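Local coordinates for protein metagenomic carboxyl esterase MGS0156 (Uncultured organism, PDB 5D8M) that probably hydrolyses carboxylic ester bonds, as carboxyl esterases do, at residues 35-40 and 328-333. Residues are numbered along the deposited sequence; the frame is centred on the assembly and turned at random.
Sequences GRFREI and LEAIAR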
loop_
_atom_site.group_PDB
_atom_site.type_symbol
_atom_site.label_atom_id
_atom_site.label_comp_id
_atom_site.label_asym_id
_atom_site.label_seq_id
_atom_site.Cartn_x
_atom_site.Cartn_y
_atom_site.Cartn_z
ATOM N N GLY A 35 -13.310 7.344 10.655
ATOM C CA GLY A 35 -13.618 7.532 12.059
ATOM C C GLY A 35 -13.437 6.255 12.866
ATOM O O GLY A 35 -12.829 6.274 13.927
ATOM N N ARG A 36 -13.969 5.144 12.371
ATOM C CA ARG A 36 -13.858 3.895 13.102
ATOM C C ARG A 36 -12.406 3.394 13.071
ATOM O O ARG A 36 -11.892 2.878 14.070
ATOM C CB ARG A 36 -14.819 2.844 12.535
ATOM C CG ARG A 36 -14.781 1.481 13.256
ATOM C CD ARG A 36 -15.033 1.595 14.750
ATOM N NE ARG A 36 -15.038 0.281 15.388
ATOM C CZ ARG A 36 -15.154 0.076 16.699
ATOM N NH1 ARG A 36 -15.274 1.106 17.531
ATOM N NH2 ARG A 36 -15.165 -1.161 17.179
ATOM N N PHE A 37 -11.725 3.589 11.948
ATOM C CA PHE A 37 -10.334 3.152 11.890
ATOM C C PHE A 37 -9.461 3.934 12.892
ATOM O O PHE A 37 -8.638 3.326 13.594
ATOM C CB PHE A 37 -9.782 3.270 10.468
ATOM C CG PHE A 37 -8.401 2.684 10.308
ATOM C CD1 PHE A 37 -8.219 1.310 10.187
ATOM C CD2 PHE A 37 -7.288 3.501 10.335
ATOM C CE1 PHE A 37 -6.932 0.762 10.058
ATOM C CE2 PHE A 37 -5.998 2.969 10.205
ATOM C CZ PHE A 37 -5.827 1.598 10.061
ATOM N N ARG A 38 -9.642 5.258 12.975
ATOM C CA ARG A 38 -8.901 6.062 13.967
ATOM C C ARG A 38 -9.163 5.565 15.391
ATOM O O ARG A 38 -8.249 5.432 16.211
ATOM C CB ARG A 38 -9.271 7.555 13.875
ATOM C CG ARG A 38 -8.605 8.417 14.967
ATOM C CD ARG A 38 -8.997 9.913 14.880
ATOM N NE ARG A 38 -8.763 10.467 13.538
ATOM C CZ ARG A 38 -7.594 10.899 13.078
ATOM N NH1 ARG A 38 -6.520 10.864 13.850
ATOM N NH2 ARG A 38 -7.502 11.376 11.837
ATOM N N GLU A 39 -10.426 5.275 15.660
ATOM C CA GLU A 39 -10.857 4.773 16.944
ATOM C C GLU A 39 -10.150 3.463 17.314
ATOM O O GLU A 39 -9.652 3.307 18.423
ATOM C CB GLU A 39 -12.372 4.581 16.902
ATOM C CG GLU A 39 -13.057 4.275 18.223
ATOM C CD GLU A 39 -14.562 4.326 18.061
ATOM O OE1 GLU A 39 -15.032 4.314 16.900
ATOM O OE2 GLU A 39 -15.275 4.424 19.079
ATOM N N ILE A 40 -10.131 2.523 16.376
ATOM C CA ILE A 40 -9.470 1.240 16.571
ATOM C C ILE A 40 -7.968 1.414 16.778
ATOM O O ILE A 40 -7.399 0.870 17.738
ATOM C CB ILE A 40 -9.732 0.315 15.372
ATOM C CG1 ILE A 40 -11.187 -0.168 15.418
ATOM C CG2 ILE A 40 -8.759 -0.869 15.367
ATOM C CD1 ILE A 40 -11.611 -0.973 14.180
ATOM N N LEU A 328 -0.866 -2.136 11.240
ATOM C CA LEU A 328 -1.228 -3.438 10.692
ATOM C C LEU A 328 -2.270 -4.138 11.580
ATOM O O LEU A 328 -3.203 -4.755 11.070
ATOM C CB LEU A 328 0.003 -4.327 10.537
ATOM C CG LEU A 328 -0.186 -5.641 9.776
ATOM C CD1 LEU A 328 -0.609 -5.352 8.326
ATOM C CD2 LEU A 328 1.105 -6.487 9.807
ATOM N N GLU A 329 -2.100 -4.053 12.900
ATOM C CA GLU A 329 -3.098 -4.588 13.799
ATOM C C GLU A 329 -4.459 -3.891 13.643
ATOM O O GLU A 329 -5.502 -4.556 13.633
ATOM C CB GLU A 329 -2.612 -4.502 15.253
ATOM C CG GLU A 329 -3.515 -5.285 16.197
ATOM C CD GLU A 329 -3.221 -5.041 17.675
ATOM O OE1 GLU A 329 -2.042 -4.761 18.045
ATOM O OE2 GLU A 329 -4.184 -5.118 18.476
ATOM N N ALA A 330 -4.464 -2.566 13.507
ATOM C CA ALA A 330 -5.711 -1.844 13.282
ATOM C C ALA A 330 -6.370 -2.284 11.972
ATOM O O ALA A 330 -7.595 -2.474 11.911
ATOM C CB ALA A 330 -5.467 -0.303 13.281
ATOM N N ILE A 331 -5.562 -2.447 10.930
ATOM C CA ILE A 331 -6.081 -2.940 9.659
ATOM C C ILE A 331 -6.777 -4.295 9.855
ATOM O O ILE A 331 -7.935 -4.442 9.464
ATOM C CB ILE A 331 -4.960 -3.077 8.607
ATOM C CG1 ILE A 331 -4.470 -1.692 8.159
ATOM C CG2 ILE A 331 -5.395 -3.971 7.415
ATOM C CD1 ILE A 331 -3.140 -1.789 7.416
ATOM N N ALA A 332 -6.075 -5.255 10.460
ATOM C CA ALA A 332 -6.624 -6.591 10.707
ATOM C C ALA A 332 -7.923 -6.548 11.501
ATOM O O ALA A 332 -8.856 -7.273 11.193
ATOM C CB ALA A 332 -5.588 -7.488 11.447
ATOM N N ARG A 333 -7.961 -5.737 12.555
ATOM C CA ARG A 333 -9.138 -5.662 13.409
ATOM C C ARG A 333 -10.308 -4.964 12.715
ATOM O O ARG A 333 -11.459 -5.365 12.909
ATOM C CB ARG A 333 -8.811 -4.955 14.735
ATOM C CG ARG A 333 -7.858 -5.774 15.628
ATOM C CD ARG A 333 -7.950 -5.306 17.056
ATOM N NE ARG A 333 -6.887 -5.826 17.910
ATOM C CZ ARG A 333 -6.955 -6.963 18.593
ATOM N NH1 ARG A 333 -8.043 -7.742 18.523
ATOM N NH2 ARG A 333 -5.933 -7.314 19.355
#
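Two helical segments, 35-40 and 328-333, run obliquely antiparallel, their axes 9.5 Å apart at closest approach and their N-to-C directions 126° apart, with the CA atoms of Ile40 and Ala330 nearest at 5.9 Å. Ala330 suits that crossing: its CB points at the other helix, yet a lone methyl is small enough to let two larger side chains close in on the backbone behind it. Phe37 is one of them. Its CG lies anti to the backbone N (chi1 -173°), which carries the ring across the gap, and Phe37 CE1 comes 3.7 Å from Ala330 CB. The ring meets Ile331 edge-on, Phe37 CE1 lying 3.6 Å from Ile331 N, while the Ile331 side chain runs alongside. Ile40 is the second. Its CG2 branch, anti to the backbone N, sits 3.8 Å from Ala330 CA and also brushes CB of Arg333. No hydrogen bond crosses between the segments; their interface is apolar and buried. Each has an internal Arg-Glu pair. Arg333 packs with its CB, then extends away to grip Glu329 side-on, NE and NH2 both 2.9 Å from Glu329 OE2. Arg36 forms a salt bridge with Glu39 whose NH1 to OE1 hydrogen bond is weak, and Ile40 CG1 lies over one face of its guanidinium, near the rim. Beyond the segments, Arg36 with Glu337 and Glu329 with His48 tie the helices together. Helix 34-48 follows outermost strand 31-32 of a parallel sheet whose strand order is consistent with an alpha/beta-hydrolase core; here it packs on the C-terminal helix 324-338, which also touches helix 111-116.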